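Local coordinates for YkuI protein (Bacillus subtilis, PDB 2BAS), which binds the second messenger cyclic di-GMP and may act as a phosphodiesterase that cleaves it, at residues I235-L241 with G254-V258; R302-V307 with L325-L329; L71-F75 with V88-I92; I156-Y160 with R187-L191. One frame throughout, in Å; residues are numbered along the deposited sequence.

Contact 1 (I235-L241 with G254-V258); sequences IEANFQL and GYYLV
At the ends of two neighbouring parallel strands of the EAL barrel, 229-233 and 249-252, Ile235 meets Gly254 and Tyr256. Helix 238-246 lies between those strands in the chain, which makes this a beta-alpha-beta crossover, and the contact brings the turn entering the helix against the loop that leaves the second strand. Ile235 O takes the backbone N-H of Tyr256 (N to O 3.0 Å, 155° at the hydrogen), and the CA of Gly254 also lies against that oxygen at 3.1 Å. With no side chain, Gly254 leaves Ile235 O room to come this close.

Tyr256 does most of the side-chain work. With CG anti to the backbone N (chi1 -174°), its ring swings across toward 237-241. Ala237 O sits above one face, displaced toward the rim and 3.5 Å from Tyr256 CG, while Leu241 meets the ring edge with CD2 at 3.7 Å from Tyr256 CE2. The far end of the tyrosine is held by helix 271-311: its hydroxyl is hydrogen-bonded to Glu277, and Arg273 makes a cation-pi contact with the ring. Deeper in, Leu241 CD1 and Leu257 CD2 approach to 4.3 Å, and both leucines also touch Phe252 of strand 249-252.

On the outer side, Glu236 and Tyr255 run alongside each other, pointing the same way. The carboxylate, turned 64° from the ring, is salt-bridged through OE2 to Lys204, and its OE1 lies in the plane of the Tyr255 ring, at the edge, 3.9 Å from CD2.

Contact 2 (R302-V307 with L325-L329); sequences RVHQAV and LAEEL
Arg302 reaches over to the exposed Glu328. Its CG is anti to the backbone N, and a bend at the next torsion (chi2 82°) turns the chain so that the guanidinium arrives beside the carboxylate. The salt bridge runs from Arg302 NH2 to Glu328 OE1, 2.7 Å apart, with the oxygen in the guanidinium plane at its edge. The N-H points poorly at it (127°), so as a hydrogen bond it is weak, and the two flat groups stand 72° apart. Leu329 slides past the arginine in the opposite direction, its CD2 4.1 Å from Arg302 CG.

One residue on, Val303 turns CG2 to Leu329 CD1 at 3.8 Å, the two side chains crossing at about a right angle. Here the end of the long helix 271-311 packs against the end of helix 318-328, and both rest on the six-stranded antiparallel sheet of the C-terminal domain, an arrangement that recalls PAS-like sensor domains. Ile417 of strand 413-419 touches both Val303 and Leu329.

Ala306 follows, its CB directed at the other helix and 3.7 Å from Leu325 CD1; Glu328 CG lies on the same methyl at 4.0 Å. Val307 comes last, its backbone N 4.3 Å from Leu325 CD1, while Leu415 touches the side chains of Val307 and Leu325.

Contact 3 (L71-F75 with V88-I92); sequences LGPFF and VDNRI
Leu71 and Ile92 reach toward each other tip to tip, CD1 to CD1 at 3.5 Å, and Leu71 meets Val88 in the same manner, its CD1 4.0 Å from Val88 CG1. Ile31 of helix 28-33 lies against Leu71, and Val38 and Pro40 of strand 38-47 back Ile92.

The aromatic contacts share the two branches of Val88. With CG1 anti to the backbone N (chi1 176°) and CG2 anti to the carbonyl carbon, the valine gives each ring its own methyl: CG2 touches Phe74 at CE2, 3.8 Å away, and CG1 touches Phe75 at CZ, 3.9 Å away; both rings cross the valine obliquely. Phe74 CD2 stands over the centre of one face of the Phe75 ring. The short helix 72-75, reached from strand 67-70 of the EAL barrel, is packed in this way on helix 82-100, the crossover helix that leads to strand 108-112. The edge of the Phe75 ring faces Ile92, its CZ 4.1 Å from Ile92 CD1. With an alanine in place of Phe75, a gap would probably open beside Val88 CG1 and Ile92 CD1, and Phe74 CD2 would lose the ring face it packs on.

Asp89, the polar residue here, meets Phe75 through carbon. Its CB lies 4.1 Å from Phe75 CE2, the carboxylate stands 81° to the ring, and its OD2 is hydrogen-bonded to Gln113.

Contact 4 (I156-Y160 with R187-L191); sequences IEQLY and RIALL
Arg187 and Ile156 approach from opposite directions. The arginine, its chain extended from CG to NE (chi2 171°, chi3 156°), lays its guanidinium obliquely along the isoleucine, with NH1 3.2 Å from Ile156 CG1 and NH2 3.3 Å from Ile156 CG2. Both branches of the isoleucine thus touch the charged end.

Tyr160 fills the space between the helices. Its CG is anti to the carbonyl carbon, which carries the ring across to the other helix, where it meets three residues in different ways. Leu191 lies over one face, toward the rim, its CB 4.1 Å from Tyr160 CE1. Leu190 comes to the edge, with CD2 at 4.2 Å from Tyr160 CD1. The hydroxyl lies beside the root of the arginine, Tyr160 OH being 3.8 Å from Arg187 CB, and its hydrogen-bond partner is Glu149, with which Arg187 NH1 also makes a long, weak ion pair. Losing the long side chain of Arg187 to an alanine would probably uncover Ile156 and leave Glu149 without that distant positive charge.

Glu157, extended beyond CG, crosses Leu190 at about a right angle, its OE1 3.5 Å from Leu190 CD2. Beyond the pair, Arg187 packs on Glu181 of the second subunit and Ala189 on its Val215. The segments 156-160 and 187-191 run in the same general direction, their axes 37° apart and 11.6 Å from each other at closest approach, as successive helices after strands 143-147 and 172-178 do in the TIM-like barrel of EAL domains.

In the fold
Following the chain from the N terminus, contact 3 comes first and closes a loop of 12 residues between 71-75 and 88-92, tying helix 72-75 to helix 82-100. Contact 4 spans 26 residues, joining the helices that flank strand 172-178. Contact 1 then ties the start of helix 238-246 to the loop after strand 249-252. These three belong to the EAL barrel, with centres about 26 Å (contacts 1 and 3, 3 and 4) to 31 Å (1 and 4) apart. Helix 271-311 runs from beside contact 1 to contact 2, which closes the turn between that helix and helix 318-328 in the C-terminal domain. The four loops follow in series, none nested or crossed; the centres of contacts 2 and 3 are about 68 Å apart.

Contact 1 (I235-L241 with G254-V258)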
loop_
_atom_site.group_PDB
_atom_site.type_symbol
_atom_site.label_atom_id
_atom_site.label_comp_id
_atom_site.label_asym_id
_atom_site.label_seq_id
_atom_site.Cartn_x
_atom_site.Cartn_y
_atom_site.Cartn_z
ATOM N N ILE A 235 17.527 -12.231 -6.686
ATOM C CA ILE A 235 17.415 -13.320 -5.726
ATOM C C ILE A 235 18.733 -14.093 -5.738
ATOM O O ILE A 235 19.090 -14.731 -6.730
ATOM C CB ILE A 235 16.250 -14.270 -6.067
ATOM C CG1 ILE A 235 14.914 -13.544 -5.934
ATOM C CG2 ILE A 235 16.263 -15.480 -5.153
ATOM C CD1 ILE A 235 13.777 -14.226 -6.640
ATOM N N GLU A 236 19.457 -14.020 -4.629
ATOM C CA GLU A 236 20.767 -14.645 -4.538
ATOM C C GLU A 236 21.000 -15.413 -3.233
ATOM O O GLU A 236 22.146 -15.660 -2.851
ATOM C CB GLU A 236 21.868 -13.607 -4.784
ATOM C CG GLU A 236 21.888 -12.424 -3.822
ATOM C CD GLU A 236 23.014 -11.452 -4.138
ATOM O OE1 GLU A 236 23.025 -10.882 -5.252
ATOM O OE2 GLU A 236 23.890 -11.255 -3.268
ATOM N N ALA A 237 19.910 -15.798 -2.570
ATOM C CA ALA A 237 19.959 -16.602 -1.343
ATOM C C ALA A 237 18.632 -17.325 -1.149
ATOM O O ALA A 237 17.730 -17.221 -1.981
ATOM C CB ALA A 237 20.290 -15.734 -0.132
ATOM N N ASN A 238 18.501 -18.055 -0.052
ATOM C CA ASN A 238 17.278 -18.796 0.188
ATOM C C ASN A 238 16.149 -17.931 0.739
ATOM O O ASN A 238 15.022 -17.977 0.236
ATOM C CB ASN A 238 17.540 -19.981 1.104
ATOM C CG ASN A 238 16.531 -21.082 0.912
ATOM O OD1 ASN A 238 16.069 -21.324 -0.207
ATOM N ND2 ASN A 238 16.181 -21.766 2.000
ATOM N N PHE A 239 16.458 -17.131 1.756
ATOM C CA PHE A 239 15.462 -16.272 2.403
ATOM C C PHE A 239 14.823 -15.246 1.454
ATOM O O PHE A 239 13.717 -14.752 1.719
ATOM C CB PHE A 239 16.046 -15.587 3.651
ATOM C CG PHE A 239 17.084 -14.534 3.349
ATOM C CD1 PHE A 239 16.706 -13.208 3.097
ATOM C CD2 PHE A 239 18.439 -14.860 3.330
ATOM C CE1 PHE A 239 17.659 -12.232 2.823
ATOM C CE2 PHE A 239 19.399 -13.891 3.058
ATOM C CZ PHE A 239 19.007 -12.578 2.800
ATOM N N GLN A 240 15.521 -14.923 0.364
ATOM C CA GLN A 240 15.010 -13.979 -0.641
ATOM C C GLN A 240 13.961 -14.624 -1.549
ATOM O O GLN A 240 12.956 -13.997 -1.888
ATOM C CB GLN A 240 16.159 -13.382 -1.457
ATOM C CG GLN A 240 16.992 -12.371 -0.671
ATOM C CD GLN A 240 18.327 -12.045 -1.317
ATOM O OE1 GLN A 240 18.799 -10.915 -1.231
ATOM N NE2 GLN A 240 18.944 -13.031 -1.953
ATOM N N LEU A 241 14.202 -15.879 -1.926
ATOM C CA LEU A 241 13.238 -16.663 -2.692
ATOM C C LEU A 241 12.014 -16.924 -1.825
ATOM O O LEU A 241 10.876 -16.752 -2.273
ATOM C CB LEU A 241 13.857 -17.983 -3.154
ATOM C CG LEU A 241 12.973 -18.887 -4.020
ATOM C CD1 LEU A 241 12.541 -18.184 -5.309
ATOM C CD2 LEU A 241 13.682 -20.196 -4.321
ATOM N N GLY A 254 17.442 -14.342 -10.546
ATOM C CA GLY A 254 18.670 -14.126 -9.781
ATOM C C GLY A 254 19.722 -15.233 -9.839
ATOM O O GLY A 254 19.476 -16.333 -10.367
ATOM N N TYR A 255 20.899 -14.937 -9.280
ATOM C CA TYR A 255 21.991 -15.914 -9.167
ATOM C C TYR A 255 21.532 -17.211 -8.516
ATOM O O TYR A 255 21.903 -18.295 -8.969
ATOM C CB TYR A 255 23.181 -15.347 -8.378
ATOM C CG TYR A 255 23.878 -14.193 -9.055
ATOM C CD1 TYR A 255 24.557 -14.372 -10.266
ATOM C CD2 TYR A 255 23.879 -12.920 -8.484
ATOM C CE1 TYR A 255 25.204 -13.303 -10.901
ATOM C CE2 TYR A 255 24.525 -11.840 -9.114
ATOM C CZ TYR A 255 25.181 -12.040 -10.319
ATOM O OH TYR A 255 25.821 -10.983 -10.941
ATOM N N TYR A 256 20.724 -17.098 -7.460
ATOM C CA TYR A 256 20.250 -18.270 -6.725
ATOM C C TYR A 256 19.528 -19.241 -7.643
ATOM O O TYR A 256 19.703 -20.450 -7.523
ATOM C CB TYR A 256 19.354 -17.888 -5.534
ATOM C CG TYR A 256 18.980 -19.078 -4.673
ATOM C CD1 TYR A 256 19.911 -19.654 -3.807
ATOM C CD2 TYR A 256 17.708 -19.641 -4.742
ATOM C CE1 TYR A 256 19.585 -20.753 -3.031
ATOM C CE2 TYR A 256 17.367 -20.741 -3.963
ATOM C CZ TYR A 256 18.314 -21.293 -3.111
ATOM O OH TYR A 256 17.990 -22.383 -2.335
ATOM N N LEU A 257 18.735 -18.706 -8.567
ATOM C CA LEU A 257 18.019 -19.533 -9.526
ATOM C C LEU A 257 18.933 -19.964 -10.670
ATOM O O LEU A 257 19.277 -21.140 -10.768
ATOM C CB LEU A 257 16.775 -18.821 -10.053
ATOM C CG LEU A 257 15.736 -18.446 -8.997
ATOM C CD1 LEU A 257 14.646 -17.632 -9.623
ATOM C CD2 LEU A 257 15.154 -19.676 -8.323
ATOM N N VAL A 258 19.329 -19.014 -11.516
ATOM C CA VAL A 258 20.212 -19.279 -12.656
ATOM C C VAL A 258 20.987 -18.018 -13.042
ATOM O O VAL A 258 20.397 -16.978 -13.313
ATOM C CB VAL A 258 19.431 -19.816 -13.897
ATOM C CG1 VAL A 258 20.308 -19.828 -15.125
ATOM C CG2 VAL A 258 18.923 -21.226 -13.660
#

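Contact 2 (R302-V307 with L325-L329)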
loop_
_atom_site.group_PDB
_atom_site.type_symbol
_atom_site.label_atom_id
_atom_site.label_comp_id
_atom_site.label_asym_id
_atom_site.label_seq_id
_atom_site.Cartn_x
_atom_site.Cartn_y
_atom_site.Cartn_z
ATOM N N ARG A 302 -10.872 -18.052 26.752
ATOM C CA ARG A 302 -10.514 -17.352 27.981
ATOM C C ARG A 302 -11.434 -16.150 28.204
ATOM O O ARG A 302 -12.014 -15.990 29.285
ATOM C CB ARG A 302 -9.035 -16.938 27.979
ATOM C CG ARG A 302 -8.581 -16.178 29.209
ATOM C CD ARG A 302 -8.265 -17.112 30.352
ATOM N NE ARG A 302 -8.143 -16.417 31.635
ATOM C CZ ARG A 302 -9.159 -16.188 32.473
ATOM N NH1 ARG A 302 -10.397 -16.584 32.167
ATOM N NH2 ARG A 302 -8.938 -15.554 33.617
ATOM N N VAL A 303 -11.597 -15.334 27.169
ATOM C CA VAL A 303 -12.444 -14.148 27.238
ATOM C C VAL A 303 -13.928 -14.493 27.434
ATOM O O VAL A 303 -14.613 -13.835 28.213
ATOM C CB VAL A 303 -12.203 -13.226 26.020
ATOM C CG1 VAL A 303 -13.256 -12.105 25.918
ATOM C CG2 VAL A 303 -10.768 -12.645 26.081
ATOM N N HIS A 304 -14.414 -15.528 26.754
ATOM C CA HIS A 304 -15.799 -15.966 26.900
ATOM C C HIS A 304 -16.109 -16.371 28.361
ATOM O O HIS A 304 -17.159 -15.998 28.904
ATOM C CB HIS A 304 -16.091 -17.108 25.919
ATOM C CG HIS A 304 -17.533 -17.498 25.842
ATOM N ND1 HIS A 304 -18.483 -16.724 25.207
ATOM C CD2 HIS A 304 -18.189 -18.585 26.314
ATOM C CE1 HIS A 304 -19.661 -17.316 25.297
ATOM N NE2 HIS A 304 -19.511 -18.449 25.958
ATOM N N GLN A 305 -15.205 -17.121 28.996
ATOM C CA GLN A 305 -15.357 -17.456 30.416
ATOM C C GLN A 305 -15.426 -16.197 31.265
ATOM O O GLN A 305 -16.349 -16.032 32.052
ATOM C CB GLN A 305 -14.188 -18.273 30.920
ATOM C CG GLN A 305 -14.171 -19.695 30.484
ATOM C CD GLN A 305 -13.034 -20.455 31.135
ATOM O OE1 GLN A 305 -13.261 -21.421 31.867
ATOM N NE2 GLN A 305 -11.798 -20.005 30.889
ATOM N N ALA A 306 -14.451 -15.309 31.084
ATOM C CA ALA A 306 -14.365 -14.068 31.850
ATOM C C ALA A 306 -15.624 -13.187 31.748
ATOM O O ALA A 306 -16.234 -12.865 32.772
ATOM C CB ALA A 306 -13.123 -13.301 31.466
ATOM N N VAL A 307 -16.013 -12.812 30.528
ATOM C CA VAL A 307 -17.238 -12.035 30.310
ATOM C C VAL A 307 -18.468 -12.712 30.954
ATOM O O VAL A 307 -18.991 -12.225 31.950
ATOM C CB VAL A 307 -17.503 -11.790 28.805
ATOM C CG1 VAL A 307 -18.768 -10.982 28.624
ATOM C CG2 VAL A 307 -16.309 -11.064 28.142
ATOM N N LEU A 325 -13.032 -6.638 34.124
ATOM C CA LEU A 325 -12.450 -7.477 33.078
ATOM C C LEU A 325 -10.930 -7.258 32.986
ATOM O O LEU A 325 -10.166 -8.226 32.940
ATOM C CB LEU A 325 -13.130 -7.252 31.724
ATOM C CG LEU A 325 -12.714 -8.224 30.605
ATOM C CD1 LEU A 325 -13.075 -9.673 30.952
ATOM C CD2 LEU A 325 -13.315 -7.820 29.255
ATOM N N ALA A 326 -10.517 -5.989 33.004
ATOM C CA ALA A 326 -9.104 -5.611 32.917
ATOM C C ALA A 326 -8.252 -6.359 33.919
ATOM O O ALA A 326 -7.196 -6.881 33.567
ATOM C CB ALA A 326 -8.926 -4.108 33.110
ATOM N N GLU A 327 -8.716 -6.400 35.164
ATOM C CA GLU A 327 -8.018 -7.093 36.237
ATOM C C GLU A 327 -7.985 -8.603 36.040
ATOM O O GLU A 327 -6.984 -9.248 36.347
ATOM C CB GLU A 327 -8.623 -6.730 37.599
ATOM C CG GLU A 327 -8.360 -5.280 38.034
ATOM C CD GLU A 327 -6.891 -4.993 38.393
ATOM O OE1 GLU A 327 -5.991 -5.825 38.108
ATOM O OE2 GLU A 327 -6.634 -3.914 38.963
ATOM N N GLU A 328 -9.075 -9.161 35.523
ATOM C CA GLU A 328 -9.139 -10.586 35.209
ATOM C C GLU A 328 -8.172 -10.935 34.069
ATOM O O GLU A 328 -7.537 -11.989 34.085
ATOM C CB GLU A 328 -10.569 -10.981 34.832
ATOM C CG GLU A 328 -10.777 -12.475 34.611
ATOM C CD GLU A 328 -10.544 -13.292 35.866
ATOM O OE1 GLU A 328 -9.703 -14.210 35.814
ATOM O OE2 GLU A 328 -11.185 -13.009 36.905
ATOM N N LEU A 329 -8.065 -10.042 33.089
ATOM C CA LEU A 329 -7.157 -10.240 31.963
ATOM C C LEU A 329 -5.855 -9.430 32.088
ATOM O O LEU A 329 -5.150 -9.207 31.096
ATOM C CB LEU A 329 -7.874 -9.912 30.638
ATOM C CG LEU A 329 -9.080 -10.766 30.216
ATOM C CD1 LEU A 329 -9.494 -10.408 28.820
ATOM C CD2 LEU A 329 -8.809 -12.261 30.293
#

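Contact 3 (L71-F75 with V88-I92)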
loop_
_atom_site.group_PDB
_atom_site.type_symbol
_atom_site.label_atom_id
_atom_site.label_comp_id
_atom_site.label_asym_id
_atom_site.label_seq_id
_atom_site.Cartn_x
_atom_site.Cartn_y
_atom_site.Cartn_z
ATOM N N LEU A 71 28.635 -4.308 -20.093
ATOM C CA LEU A 71 28.528 -3.021 -20.769
ATOM C C LEU A 71 27.813 -1.982 -19.881
ATOM O O LEU A 71 27.610 -0.834 -20.292
ATOM C CB LEU A 71 27.826 -3.178 -22.128
ATOM C CG LEU A 71 28.611 -3.912 -23.231
ATOM C CD1 LEU A 71 27.762 -4.209 -24.461
ATOM C CD2 LEU A 71 29.870 -3.170 -23.644
ATOM N N GLY A 72 27.439 -2.399 -18.667
ATOM C CA GLY A 72 26.780 -1.528 -17.687
ATOM C C GLY A 72 27.565 -0.263 -17.372
ATOM O O GLY A 72 27.033 0.846 -17.494
ATOM N N PRO A 73 28.838 -0.416 -16.960
ATOM C CA PRO A 73 29.723 0.732 -16.708
ATOM C C PRO A 73 29.905 1.658 -17.923
ATOM O O PRO A 73 30.638 2.652 -17.844
ATOM C CB PRO A 73 31.061 0.073 -16.350
ATOM C CG PRO A 73 30.706 -1.293 -15.875
ATOM C CD PRO A 73 29.506 -1.700 -16.672
ATOM N N PHE A 74 29.239 1.330 -19.029
ATOM C CA PHE A 74 29.322 2.096 -20.272
ATOM C C PHE A 74 28.008 2.848 -20.546
ATOM O O PHE A 74 28.026 4.036 -20.886
ATOM C CB PHE A 74 29.717 1.156 -21.421
ATOM C CG PHE A 74 29.521 1.728 -22.790
ATOM C CD1 PHE A 74 30.496 2.527 -23.371
ATOM C CD2 PHE A 74 28.369 1.441 -23.513
ATOM C CE1 PHE A 74 30.320 3.052 -24.643
ATOM C CE2 PHE A 74 28.184 1.963 -24.790
ATOM C CZ PHE A 74 29.163 2.770 -25.356
ATOM N N PHE A 75 26.877 2.159 -20.379
ATOM C CA PHE A 75 25.556 2.768 -20.526
ATOM C C PHE A 75 25.245 3.762 -19.416
ATOM O O PHE A 75 24.336 4.573 -19.559
ATOM C CB PHE A 75 24.457 1.701 -20.595
ATOM C CG PHE A 75 24.455 0.921 -21.878
ATOM C CD1 PHE A 75 24.716 -0.449 -21.875
ATOM C CD2 PHE A 75 24.212 1.561 -23.099
ATOM C CE1 PHE A 75 24.714 -1.172 -23.063
ATOM C CE2 PHE A 75 24.223 0.852 -24.287
ATOM C CZ PHE A 75 24.470 -0.519 -24.274
ATOM N N VAL A 88 25.510 0.972 -29.844
ATOM C CA VAL A 88 25.823 -0.271 -29.167
ATOM C C VAL A 88 24.524 -1.007 -28.810
ATOM O O VAL A 88 24.377 -2.194 -29.091
ATOM C CB VAL A 88 26.689 -0.016 -27.914
ATOM C CG1 VAL A 88 26.944 -1.312 -27.143
ATOM C CG2 VAL A 88 28.008 0.632 -28.310
ATOM N N ASP A 89 23.583 -0.287 -28.210
ATOM C CA ASP A 89 22.299 -0.859 -27.811
ATOM C C ASP A 89 21.597 -1.567 -28.969
ATOM O O ASP A 89 21.150 -2.701 -28.826
ATOM C CB ASP A 89 21.403 0.229 -27.231
ATOM C CG ASP A 89 20.178 -0.323 -26.538
ATOM O OD1 ASP A 89 20.320 -1.266 -25.710
ATOM O OD2 ASP A 89 19.072 0.207 -26.821
ATOM N N ASN A 90 21.530 -0.902 -30.117
ATOM C CA ASN A 90 20.945 -1.482 -31.325
ATOM C C ASN A 90 21.611 -2.788 -31.785
ATOM O O ASN A 90 20.928 -3.726 -32.202
ATOM C CB ASN A 90 20.892 -0.445 -32.461
ATOM C CG ASN A 90 19.831 0.647 -32.222
ATOM O OD1 ASN A 90 18.865 0.454 -31.480
ATOM N ND2 ASN A 90 20.014 1.796 -32.863
ATOM N N ARG A 91 22.933 -2.861 -31.693
ATOM C CA ARG A 91 23.631 -4.084 -32.062
ATOM C C ARG A 91 23.187 -5.233 -31.153
ATOM O O ARG A 91 22.761 -6.284 -31.634
ATOM C CB ARG A 91 25.156 -3.893 -32.047
ATOM C CG ARG A 91 25.971 -5.083 -32.592
ATOM C CD ARG A 91 25.827 -5.249 -34.103
ATOM N NE ARG A 91 26.560 -4.212 -34.816
ATOM C CZ ARG A 91 27.788 -4.360 -35.310
ATOM N NH1 ARG A 91 28.376 -3.349 -35.938
ATOM N NH2 ARG A 91 28.433 -5.513 -35.182
ATOM N N ILE A 92 23.247 -5.016 -29.847
ATOM C CA ILE A 92 22.838 -6.039 -28.888
ATOM C C ILE A 92 21.409 -6.537 -29.117
ATOM O O ILE A 92 21.198 -7.741 -29.235
ATOM C CB ILE A 92 22.970 -5.541 -27.439
ATOM C CG1 ILE A 92 24.423 -5.205 -27.117
ATOM C CG2 ILE A 92 22.427 -6.579 -26.449
ATOM C CD1 ILE A 92 24.548 -4.327 -25.876
#

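Contact 4 (I156-Y160 with R187-L191)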
loop_
_atom_site.group_PDB
_atom_site.type_symbol
_atom_site.label_atom_id
_atom_site.label_comp_id
_atom_site.label_asym_id
_atom_site.label_seq_id
_atom_site.Cartn_x
_atom_site.Cartn_y
_atom_site.Cartn_z
ATOM N N ILE A 156 7.400 14.123 -17.045
ATOM C CA ILE A 156 6.961 12.788 -16.626
ATOM C C ILE A 156 5.683 12.266 -17.307
ATOM O O ILE A 156 5.581 11.072 -17.612
ATOM C CB ILE A 156 6.873 12.658 -15.079
ATOM C CG1 ILE A 156 6.931 11.186 -14.667
ATOM C CG2 ILE A 156 5.635 13.366 -14.518
ATOM C CD1 ILE A 156 8.276 10.533 -14.905
ATOM N N GLU A 157 4.719 13.152 -17.548
ATOM C CA GLU A 157 3.479 12.741 -18.210
ATOM C C GLU A 157 3.674 12.593 -19.726
ATOM O O GLU A 157 2.835 12.015 -20.417
ATOM C CB GLU A 157 2.301 13.657 -17.828
ATOM C CG GLU A 157 1.957 13.573 -16.318
ATOM C CD GLU A 157 0.526 13.991 -15.962
ATOM O OE1 GLU A 157 -0.125 13.243 -15.195
ATOM O OE2 GLU A 157 0.057 15.055 -16.435
ATOM N N GLN A 158 4.801 13.100 -20.221
ATOM C CA GLN A 158 5.199 12.935 -21.612
ATOM C C GLN A 158 5.647 11.483 -21.842
ATOM O O GLN A 158 5.323 10.878 -22.867
ATOM C CB GLN A 158 6.326 13.918 -21.956
ATOM C CG GLN A 158 6.638 14.089 -23.444
ATOM C CD GLN A 158 5.728 15.074 -24.157
ATOM O OE1 GLN A 158 4.719 15.527 -23.611
ATOM N NE2 GLN A 158 6.088 15.417 -25.392
ATOM N N LEU A 159 6.389 10.934 -20.881
ATOM C CA LEU A 159 6.836 9.551 -20.936
ATOM C C LEU A 159 5.654 8.590 -20.884
ATOM O O LEU A 159 5.601 7.616 -21.636
ATOM C CB LEU A 159 7.798 9.249 -19.783
ATOM C CG LEU A 159 8.359 7.826 -19.653
ATOM C CD1 LEU A 159 9.242 7.455 -20.840
ATOM C CD2 LEU A 159 9.141 7.679 -18.369
ATOM N N TYR A 160 4.711 8.880 -19.992
ATOM C CA TYR A 160 3.528 8.046 -19.786
ATOM C C TYR A 160 2.634 8.087 -21.012
ATOM O O TYR A 160 1.888 7.146 -21.283
ATOM C CB TYR A 160 2.773 8.512 -18.533
ATOM C CG TYR A 160 3.431 8.126 -17.217
ATOM C CD1 TYR A 160 2.717 8.177 -16.015
ATOM C CD2 TYR A 160 4.756 7.680 -17.171
ATOM C CE1 TYR A 160 3.315 7.820 -14.796
ATOM C CE2 TYR A 160 5.360 7.317 -15.968
ATOM C CZ TYR A 160 4.637 7.388 -14.789
ATOM O OH TYR A 160 5.241 7.028 -13.613
ATOM N N ARG A 187 1.812 7.114 -8.831
ATOM C CA ARG A 187 2.421 6.978 -10.153
ATOM C C ARG A 187 2.260 5.611 -10.791
ATOM O O ARG A 187 2.021 5.502 -12.007
ATOM C CB ARG A 187 3.888 7.400 -10.091
ATOM C CG ARG A 187 4.024 8.903 -9.994
ATOM C CD ARG A 187 5.426 9.350 -9.716
ATOM N NE ARG A 187 5.608 10.722 -10.181
ATOM C CZ ARG A 187 6.479 11.088 -11.116
ATOM N NH1 ARG A 187 7.292 10.191 -11.672
ATOM N NH2 ARG A 187 6.561 12.365 -11.468
ATOM N N ILE A 188 2.388 4.613 -9.966
ATOM C CA ILE A 188 2.124 3.229 -10.369
ATOM C C ILE A 188 0.694 3.089 -10.913
ATOM O O ILE A 188 0.474 2.549 -12.005
ATOM C CB ILE A 188 2.289 2.291 -9.162
ATOM C CG1 ILE A 188 3.746 2.205 -8.676
ATOM C CG2 ILE A 188 1.849 0.852 -9.465
ATOM C CD1 ILE A 188 3.896 1.534 -7.307
ATOM N N ALA A 189 -0.243 3.590 -10.131
ATOM C CA ALA A 189 -1.682 3.525 -10.459
ATOM C C ALA A 189 -2.016 4.274 -11.764
ATOM O O ALA A 189 -2.803 3.794 -12.589
ATOM C CB ALA A 189 -2.511 4.143 -9.332
ATOM N N LEU A 190 -1.414 5.438 -11.935
ATOM C CA LEU A 190 -1.649 6.281 -13.132
ATOM C C LEU A 190 -1.193 5.533 -14.417
ATOM O O LEU A 190 -1.875 5.550 -15.444
ATOM C CB LEU A 190 -0.875 7.609 -12.989
ATOM C CG LEU A 190 -1.175 8.651 -14.090
ATOM C CD1 LEU A 190 -2.661 9.024 -14.207
ATOM C CD2 LEU A 190 -0.440 9.977 -13.861
ATOM N N LEU A 191 -0.047 4.881 -14.336
ATOM C CA LEU A 191 0.538 4.121 -15.478
ATOM C C LEU A 191 -0.174 2.764 -15.588
ATOM O O LEU A 191 -0.544 2.307 -16.678
ATOM C CB LEU A 191 2.049 3.967 -15.200
ATOM C CG LEU A 191 2.869 3.097 -16.178
ATOM C CD1 LEU A 191 2.654 3.415 -17.667
ATOM C CD2 LEU A 191 4.375 3.262 -15.939
#